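Local structure of plantazolicin methyltransferase BamL (Bacillus amyloliquefaciens subsp. plantarum, 5DLY) at residues L150-D162 with M254-K266. The protein probably transfers methyl groups from S-adenosyl-L-methionine to the amino terminus of desmethyl-plantazolicin. Residues are numbered along the deposited sequence; the frame is centred on the assembly and turned at random.
Sequences LSDQSCIYIVDLD and MPALLHGWIIKNK. With 5D7 (prop-2-en-1-yl 2-[(1S)-1-amino-4-carbamimidamidobutyl]-1,3-thiazole-4-carboxylate), chain B.
Ile-156 and Ile-262 exchange a pair of backbone hydrogen bonds, Ile-156 N to Ile-262 O being 2.8 Å, and the same double exchange joins Ser-154 with Lys-264, Ile-158 with Gly-260 and Asp-160 with Leu-258. Lys-266 N adds one more bond to Asp-152 O. The extended Lys-264 chain runs past Ser-151 O, and its NZ reaches two waters that also bind Leu-150 O.

At the other end, Asp-160 turns its carboxylate to the ligand's guanidinium group: OD1 takes 5D7 NE and OD2 takes 5D7 NH2, both at 2.9 Å, while Gly-134 also binds OD2. With CG anti to the backbone N (chi1 -178°), Tyr-157 swings its ring over the six-membered ring of Trp-261 in an offset stack, centroids 3.9 Å apart and planes at 19°. Val-159 CG2 lies over the rim of the opposite tyrosine face, Cys-155 SG sits at the indole edge, and Trp-261 NE1 bonds to Gly-219 O. On the other side of the sheet Ile-156 and Ile-262 lie side by side, their CD1 atoms 4.0 Å apart, packed against helix 139-148. This antiparallel pairing, with strand 258-265 inserted between 154-160 and 209-214, is the hallmark of the Rossmann-like class I methyltransferase sheet, strand order 3-2-1-4-5-7-6.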
ATOM      1  N   LEU A 150     -10.977 -10.400   5.366  1.00 12.14           N
ATOM      2  CA  LEU A 150      -9.795 -11.263   5.515  1.00 12.10           C
ATOM      3  C   LEU A 150     -10.173 -12.735   5.649  1.00 12.67           C
ATOM      4  O   LEU A 150     -11.084 -13.085   6.408  1.00 13.28           O
ATOM      5  CB  LEU A 150      -8.947 -10.830   6.709  1.00 12.51           C
ATOM      6  CG  LEU A 150      -8.161  -9.528   6.566  1.00 12.33           C
ATOM      7  CD1 LEU A 150      -7.557  -9.175   7.922  1.00 12.45           C
ATOM      8  CD2 LEU A 150      -7.094  -9.599   5.474  1.00 12.95           C
ATOM      9  N   SER A 151      -9.482 -13.583   4.892  1.00 12.49           N
ATOM     10  CA  SER A 151      -9.637 -15.032   5.008  1.00 12.81           C
ATOM     11  C   SER A 151      -9.026 -15.522   6.318  1.00 13.33           C
ATOM     12  O   SER A 151      -8.380 -14.755   7.054  1.00 13.13           O
ATOM     13  CB  SER A 151      -8.987 -15.735   3.811  1.00 12.90           C
ATOM     14  OG  SER A 151      -7.575 -15.777   3.959  1.00 13.08           O
ATOM     15  N   ASP A 152      -9.211 -16.807   6.610  1.00 13.94           N
ATOM     16  CA  ASP A 152      -8.654 -17.389   7.830  1.00 14.21           C
ATOM     17  C   ASP A 152      -7.119 -17.376   7.866  1.00 14.11           C
ATOM     18  O   ASP A 152      -6.537 -17.438   8.938  1.00 14.53           O
ATOM     19  CB  ASP A 152      -9.178 -18.817   8.034  1.00 15.41           C
ATOM     20  CG  ASP A 152     -10.674 -18.864   8.302  1.00 16.28           C
ATOM     21  OD1 ASP A 152     -11.256 -17.819   8.654  1.00 17.33           O
ATOM     22  OD2 ASP A 152     -11.275 -19.955   8.177  1.00 17.28           O
ATOM     23  N   GLN A 153      -6.485 -17.305   6.695  1.00 13.73           N
ATOM     24  CA  GLN A 153      -5.028 -17.185   6.581  1.00 13.99           C
ATOM     25  C   GLN A 153      -4.719 -16.031   5.642  1.00 12.38           C
ATOM     26  O   GLN A 153      -4.742 -16.185   4.419  1.00 12.06           O
ATOM     27  CB  GLN A 153      -4.409 -18.476   6.043  1.00 16.09           C
ATOM     28  CG  GLN A 153      -4.453 -19.637   7.029  1.00 18.82           C
ATOM     29  CD  GLN A 153      -3.836 -20.905   6.474  1.00 20.71           C
ATOM     30  OE1 GLN A 153      -4.149 -21.328   5.361  1.00 23.15           O
ATOM     31  NE2 GLN A 153      -2.953 -21.519   7.248  1.00 22.38           N
ATOM     32  N   SER A 154      -4.420 -14.865   6.207  1.00 11.23           N
ATOM     33  CA  SER A 154      -4.407 -13.652   5.397  1.00 10.52           C
ATOM     34  C   SER A 154      -3.628 -12.513   6.027  1.00 10.50           C
ATOM     35  O   SER A 154      -3.307 -12.531   7.215  1.00 10.63           O
ATOM     36  CB  SER A 154      -5.845 -13.172   5.154  1.00 10.40           C
ATOM     37  OG  SER A 154      -6.461 -12.873   6.401  1.00 10.12           O
ATOM     38  N   CYS A 155      -3.372 -11.488   5.216  1.00 10.34           N
ATOM     39  CA  CYS A 155      -2.829 -10.247   5.742  1.00 10.18           C
ATOM     40  C   CYS A 155      -3.253  -9.048   4.913  1.00  9.59           C
ATOM     41  O   CYS A 155      -3.474  -9.164   3.705  1.00  9.37           O
ATOM     42  CB  CYS A 155      -1.297 -10.298   5.836  1.00 10.91           C
ATOM     43  SG  CYS A 155      -0.498 -10.564   4.246  1.00 13.11           S
ATOM     44  N   ILE A 156      -3.384  -7.912   5.594  1.00  8.93           N
ATOM     45  CA  ILE A 156      -3.377  -6.593   4.951  1.00  8.59           C
ATOM     46  C   ILE A 156      -1.950  -6.082   5.065  1.00  8.45           C
ATOM     47  O   ILE A 156      -1.396  -6.072   6.165  1.00  8.51           O
ATOM     48  CB  ILE A 156      -4.316  -5.581   5.648  1.00  8.71           C
ATOM     49  CG1 ILE A 156      -5.723  -6.163   5.803  1.00  8.89           C
ATOM     50  CG2 ILE A 156      -4.372  -4.272   4.850  1.00  8.70           C
ATOM     51  CD1 ILE A 156      -6.712  -5.270   6.524  1.00  9.21           C
ATOM     52  N   TYR A 157      -1.364  -5.646   3.952  1.00  8.24           N
ATOM     53  CA  TYR A 157      -0.046  -5.009   3.967  1.00  8.00           C
ATOM     54  C   TYR A 157      -0.183  -3.569   3.484  1.00  8.06           C
ATOM     55  O   TYR A 157      -0.673  -3.324   2.383  1.00  7.88           O
ATOM     56  CB  TYR A 157       0.963  -5.799   3.118  1.00  8.17           C
ATOM     57  CG  TYR A 157       2.380  -5.247   3.116  1.00  8.14           C
ATOM     58  CD1 TYR A 157       2.967  -4.774   4.290  1.00  8.28           C
ATOM     59  CD2 TYR A 157       3.144  -5.220   1.938  1.00  8.27           C
ATOM     60  CE1 TYR A 157       4.273  -4.277   4.294  1.00  8.29           C
ATOM     61  CE2 TYR A 157       4.448  -4.735   1.933  1.00  8.28           C
ATOM     62  CZ  TYR A 157       5.000  -4.251   3.118  1.00  8.28           C
ATOM     63  OH  TYR A 157       6.289  -3.756   3.133  1.00  8.77           O
ATOM     64  N   ILE A 158       0.254  -2.629   4.318  1.00  8.08           N
ATOM     65  CA  ILE A 158       0.093  -1.194   4.085  1.00  8.26           C
ATOM     66  C   ILE A 158       1.475  -0.566   4.041  1.00  8.56           C
ATOM     67  O   ILE A 158       2.277  -0.778   4.954  1.00  8.79           O
ATOM     68  CB  ILE A 158      -0.701  -0.525   5.243  1.00  8.29           C
ATOM     69  CG1 ILE A 158      -2.074  -1.188   5.436  1.00  8.41           C
ATOM     70  CG2 ILE A 158      -0.868   0.975   4.995  1.00  8.39           C
ATOM     71  CD1 ILE A 158      -2.803  -0.772   6.702  1.00  8.58           C
ATOM     72  N   VAL A 159       1.770   0.178   2.974  1.00  8.38           N
ATOM     73  CA  VAL A 159       3.031   0.906   2.857  1.00  8.57           C
ATOM     74  C   VAL A 159       2.651   2.344   2.564  1.00  8.87           C
ATOM     75  O   VAL A 159       1.897   2.597   1.654  1.00  8.80           O
ATOM     76  CB  VAL A 159       3.922   0.347   1.718  1.00  8.28           C
ATOM     77  CG1 VAL A 159       5.266   1.071   1.667  1.00  8.14           C
ATOM     78  CG2 VAL A 159       4.145  -1.143   1.912  1.00  8.39           C
ATOM     79  N   ASP A 160       3.156   3.289   3.347  1.00  9.15           N
ATOM     80  CA  ASP A 160       2.838   4.687   3.108  1.00  9.56           C
ATOM     81  C   ASP A 160       3.918   5.638   3.588  1.00  9.41           C
ATOM     82  O   ASP A 160       4.855   5.238   4.286  1.00  9.24           O
ATOM     83  CB  ASP A 160       1.495   5.052   3.761  1.00  9.66           C
ATOM     84  CG  ASP A 160       0.772   6.206   3.042  1.00 10.00           C
ATOM     85  OD1 ASP A 160       1.110   6.519   1.870  1.00 10.31           O
ATOM     86  OD2 ASP A 160      -0.162   6.774   3.655  1.00 10.25           O
ATOM     87  N   LEU A 161       3.777   6.900   3.196  1.00  9.81           N
ATOM     88  CA  LEU A 161       4.656   7.966   3.667  1.00 10.21           C
ATOM     89  C   LEU A 161       4.557   8.164   5.174  1.00 10.53           C
ATOM     90  O   LEU A 161       3.484   7.997   5.759  1.00 10.76           O
ATOM     91  CB  LEU A 161       4.273   9.284   2.999  1.00 10.33           C
ATOM     92  CG  LEU A 161       4.328   9.340   1.475  1.00 10.76           C
ATOM     93  CD1 LEU A 161       3.841  10.705   1.004  1.00 11.09           C
ATOM     94  CD2 LEU A 161       5.727   9.060   0.963  1.00 11.82           C
ATOM     95  N   ASP A 162       5.686   8.535   5.780  1.00 11.08           N
ATOM     96  CA  ASP A 162       5.734   8.961   7.179  1.00 12.09           C
ATOM     97  C   ASP A 162       5.786  10.480   7.179  1.00 12.16           C
ATOM     98  O   ASP A 162       6.660  11.063   6.537  1.00 12.32           O
ATOM     99  CB  ASP A 162       6.994   8.390   7.843  1.00 13.12           C
ATOM    100  CG  ASP A 162       7.049   8.634   9.348  1.00 14.57           C
ATOM    101  OD1 ASP A 162       6.512   9.646   9.837  1.00 15.58           O
ATOM    102  OD2 ASP A 162       7.674   7.797  10.034  1.00 17.10           O
ATOM    103  N   MET A 254      16.068   7.122  -0.390  1.00 16.96           N
ATOM    104  CA  MET A 254      14.670   7.343   0.008  1.00 17.77           C
ATOM    105  C   MET A 254      14.516   7.461   1.513  1.00 16.93           C
ATOM    106  O   MET A 254      15.159   6.719   2.243  1.00 16.45           O
ATOM    107  CB  MET A 254      13.835   6.125  -0.355  1.00 19.21           C
ATOM    108  CG  MET A 254      13.456   5.953  -1.796  1.00 21.67           C
ATOM    109  SD  MET A 254      12.309   4.575  -1.769  1.00 24.10           S
ATOM    110  CE  MET A 254      12.051   4.398  -3.530  1.00 23.93           C
ATOM    111  N   PRO A 255      13.608   8.339   1.979  1.00 16.31           N
ATOM    112  CA  PRO A 255      13.267   8.309   3.401  1.00 16.11           C
ATOM    113  C   PRO A 255      12.576   6.997   3.759  1.00 15.65           C
ATOM    114  O   PRO A 255      12.008   6.330   2.888  1.00 15.78           O
ATOM    115  CB  PRO A 255      12.281   9.475   3.560  1.00 16.94           C
ATOM    116  CG  PRO A 255      12.449  10.322   2.351  1.00 16.86           C
ATOM    117  CD  PRO A 255      12.885   9.399   1.255  1.00 17.04           C
ATOM    118  N   ALA A 256      12.629   6.638   5.034  1.00 14.97           N
ATOM    119  CA  ALA A 256      11.987   5.409   5.498  1.00 14.76           C
ATOM    120  C   ALA A 256      10.472   5.543   5.390  1.00 13.91           C
ATOM    121  O   ALA A 256       9.907   6.582   5.722  1.00 14.85           O
ATOM    122  CB  ALA A 256      12.392   5.095   6.933  1.00 15.21           C
ATOM    123  N   LEU A 257       9.831   4.487   4.904  1.00 13.32           N
ATOM    124  CA  LEU A 257       8.381   4.455   4.754  1.00 12.32           C
ATOM    125  C   LEU A 257       7.766   3.764   5.962  1.00 12.11           C
ATOM    126  O   LEU A 257       8.455   3.026   6.674  1.00 12.55           O
ATOM    127  CB  LEU A 257       8.016   3.687   3.481  1.00 12.46           C
ATOM    128  CG  LEU A 257       8.386   4.377   2.164  1.00 12.72           C
ATOM    129  CD1 LEU A 257       8.415   3.385   1.016  1.00 12.58           C
ATOM    130  CD2 LEU A 257       7.418   5.504   1.851  1.00 12.72           C
ATOM    131  N   LEU A 258       6.476   4.003   6.189  1.00 11.64           N
ATOM    132  CA  LEU A 258       5.706   3.198   7.141  1.00 11.40           C
ATOM    133  C   LEU A 258       5.327   1.864   6.503  1.00 10.75           C
ATOM    134  O   LEU A 258       4.844   1.833   5.360  1.00 10.26           O
ATOM    135  CB  LEU A 258       4.432   3.934   7.543  1.00 11.83           C
ATOM    136  CG  LEU A 258       4.543   5.362   8.079  1.00 12.24           C
ATOM    137  CD1 LEU A 258       3.151   5.901   8.363  1.00 13.07           C
ATOM    138  CD2 LEU A 258       5.378   5.372   9.345  1.00 13.10           C
ATOM    139  N   HIS A 259       5.557   0.769   7.233  1.00 10.36           N
ATOM    140  CA  HIS A 259       5.148  -0.569   6.808  1.00 10.57           C
ATOM    141  C   HIS A 259       4.274  -1.159   7.897  1.00 10.39           C
ATOM    142  O   HIS A 259       4.698  -1.243   9.046  1.00 10.78           O
ATOM    143  CB  HIS A 259       6.368  -1.468   6.590  1.00 10.99           C
ATOM    144  CG  HIS A 259       7.349  -0.916   5.611  1.00 11.35           C
ATOM    145  ND1 HIS A 259       8.257   0.060   5.952  1.00 12.08           N
ATOM    146  CD2 HIS A 259       7.562  -1.193   4.301  1.00 11.74           C
ATOM    147  CE1 HIS A 259       8.981   0.372   4.894  1.00 12.26           C
ATOM    148  NE2 HIS A 259       8.593  -0.383   3.885  1.00 12.32           N
ATOM    149  N   GLY A 260       3.049  -1.539   7.549  1.00  9.86           N
ATOM    150  CA  GLY A 260       2.103  -2.067   8.535  1.00  9.73           C
ATOM    151  C   GLY A 260       1.478  -3.352   8.049  1.00  9.50           C
ATOM    152  O   GLY A 260       1.171  -3.485   6.860  1.00  9.25           O
ATOM    153  N   TRP A 261       1.335  -4.314   8.959  1.00  9.55           N
ATOM    154  CA  TRP A 261       0.677  -5.583   8.668  1.00  9.55           C
ATOM    155  C   TRP A 261      -0.451  -5.823   9.642  1.00  9.59           C
ATOM    156  O   TRP A 261      -0.299  -5.598  10.853  1.00  9.60           O
ATOM    157  CB  TRP A 261       1.645  -6.772   8.787  1.00  9.75           C
ATOM    158  CG  TRP A 261       2.890  -6.675   7.971  1.00  9.83           C
ATOM    159  CD1 TRP A 261       4.004  -5.951   8.267  1.00 10.14           C
ATOM    160  CD2 TRP A 261       3.154  -7.340   6.731  1.00  9.98           C
ATOM    161  NE1 TRP A 261       4.948  -6.107   7.282  1.00 10.06           N
ATOM    162  CE2 TRP A 261       4.458  -6.965   6.331  1.00 10.17           C
ATOM    163  CE3 TRP A 261       2.425  -8.234   5.927  1.00 10.22           C
ATOM    164  CZ2 TRP A 261       5.039  -7.427   5.147  1.00 10.06           C
ATOM    165  CZ3 TRP A 261       3.005  -8.696   4.744  1.00 10.04           C
ATOM    166  CH2 TRP A 261       4.302  -8.288   4.367  1.00 10.31           C
ATOM    167  N   ILE A 262      -1.584  -6.267   9.103  1.00 10.06           N
ATOM    168  CA  ILE A 262      -2.687  -6.800   9.887  1.00 10.62           C
ATOM    169  C   ILE A 262      -2.806  -8.262   9.461  1.00 11.56           C
ATOM    170  O   ILE A 262      -3.120  -8.564   8.304  1.00 11.63           O
ATOM    171  CB  ILE A 262      -3.984  -5.998   9.647  1.00 10.42           C
ATOM    172  CG1 ILE A 262      -3.848  -4.583  10.217  1.00 10.31           C
ATOM    173  CG2 ILE A 262      -5.180  -6.659  10.318  1.00 10.52           C
ATOM    174  CD1 ILE A 262      -4.799  -3.579   9.595  1.00 10.76           C
ATOM    175  N   ILE A 263      -2.514  -9.165  10.396  1.00 12.46           N
ATOM    176  CA  ILE A 263      -2.323 -10.584  10.090  1.00 13.44           C
ATOM    177  C   ILE A 263      -3.413 -11.424  10.750  1.00 13.62           C
ATOM    178  O   ILE A 263      -3.609 -11.342  11.959  1.00 13.42           O
ATOM    179  CB  ILE A 263      -0.934 -11.061  10.579  1.00 13.98           C
ATOM    180  CG1 ILE A 263       0.176 -10.290   9.855  1.00 14.60           C
ATOM    181  CG2 ILE A 263      -0.762 -12.567  10.376  1.00 14.69           C
ATOM    182  CD1 ILE A 263       1.405 -10.043  10.708  1.00 15.53           C
ATOM    183  N   LYS A 264      -4.129 -12.206   9.952  1.00 14.56           N
ATOM    184  CA  LYS A 264      -5.134 -13.114  10.502  1.00 15.99           C
ATOM    185  C   LYS A 264      -4.712 -14.570  10.323  1.00 17.20           C
ATOM    186  O   LYS A 264      -4.391 -15.024   9.218  1.00 16.03           O
ATOM    187  CB  LYS A 264      -6.532 -12.857   9.910  1.00 16.31           C
ATOM    188  CG  LYS A 264      -7.639 -13.676  10.569  1.00 17.25           C
ATOM    189  CD  LYS A 264      -9.005 -13.263  10.053  1.00 17.23           C
ATOM    190  CE  LYS A 264     -10.118 -14.061  10.721  1.00 18.03           C
ATOM    191  NZ  LYS A 264     -11.445 -13.448  10.448  1.00 18.35           N
ATOM    192  N   ASN A 265      -4.724 -15.297  11.434  1.00 19.56           N
ATOM    193  CA  ASN A 265      -4.406 -16.712  11.433  1.00 22.02           C
ATOM    194  C   ASN A 265      -5.365 -17.439  12.368  1.00 22.87           C
ATOM    195  O   ASN A 265      -5.131 -17.518  13.579  1.00 23.39           O
ATOM    196  CB  ASN A 265      -2.950 -16.935  11.846  1.00 23.71           C
ATOM    197  CG  ASN A 265      -2.491 -18.372  11.654  1.00 24.87           C
ATOM    198  OD1 ASN A 265      -3.188 -19.196  11.059  1.00 26.56           O
ATOM    199  ND2 ASN A 265      -1.304 -18.677  12.157  1.00 26.68           N
ATOM    200  N   LYS A 266      -6.451 -17.953  11.794  1.00 24.39           N
ATOM    201  CA  LYS A 266      -7.474 -18.671  12.557  1.00 25.77           C
ATOM    202  C   LYS A 266      -6.980 -20.049  12.991  1.00 26.91           C
ATOM    203  O   LYS A 266      -6.524 -20.839  12.167  1.00 27.42           O
ATOM    204  CB  LYS A 266      -8.761 -18.790  11.736  1.00 26.37           C
ATOM    205  CG  LYS A 266      -9.920 -19.473  12.448  1.00 27.53           C
ATOM    206  CD  LYS A 266     -11.241 -19.102  11.792  1.00 28.25           C
ATOM    207  CE  LYS A 266     -12.409 -19.877  12.380  1.00 29.27           C
ATOM    208  NZ  LYS A 266     -13.700 -19.328  11.879  1.00 30.01           N
TER
HETATM  209  O9  5D7 B 300       6.255   6.813  -2.132  1.00 16.75           O
HETATM  210  C6  5D7 B 300       6.363   8.013  -2.332  1.00 16.40           C
HETATM  211  O7  5D7 B 300       7.632   8.682  -2.173  1.00 18.14           O
HETATM  212  C8  5D7 B 300       8.780   8.006  -1.653  1.00 20.46           C
HETATM  213  C2  5D7 B 300       5.210   8.831  -2.776  1.00 14.60           C
HETATM  214  N3  5D7 B 300       4.031   8.272  -3.161  1.00 13.79           N
HETATM  215  C4  5D7 B 300       3.085   9.141  -3.546  1.00 13.23           C
HETATM  216  S5  5D7 B 300       3.726  10.749  -3.438  1.00 13.61           S
HETATM  217  C1  5D7 B 300       5.267  10.230  -2.860  1.00 14.40           C
HETATM  218  CA  5D7 B 300       1.707   8.911  -4.029  1.00 12.82           C
HETATM  219  N   5D7 B 300       1.550   7.479  -4.249  1.00 13.74           N
HETATM  220  CB  5D7 B 300       0.655   9.428  -3.037  1.00 12.17           C
HETATM  221  CG  5D7 B 300       0.924   9.129  -1.557  1.00 11.60           C
HETATM  222  CD  5D7 B 300      -0.404   9.004  -0.826  1.00 11.40           C
HETATM  223  NE  5D7 B 300      -0.150   8.859   0.602  1.00 11.25           N
HETATM  224  CZ  5D7 B 300       0.006   9.814   1.520  1.00 10.96           C
HETATM  225  NH2 5D7 B 300       0.227   9.501   2.721  1.00 11.00           N
HETATM  226  NH1 5D7 B 300      -0.088  11.042   1.200  1.00 10.97           N
HETATM  227  C3  5D7 B 300       9.907   9.000  -1.551  1.00 22.92           C
HETATM  228  C5  5D7 B 300      11.157   8.634  -1.756  1.00 24.55           C
HETATM  229  O   HOH W   1     -11.899 -15.240   8.080  1.00 16.87           O
HETATM  230  O   HOH W   2     -12.631 -11.997   8.354  1.00 25.20           O
HETATM  231  O   HOH W   3       8.161   8.368   4.424  1.00 15.97           O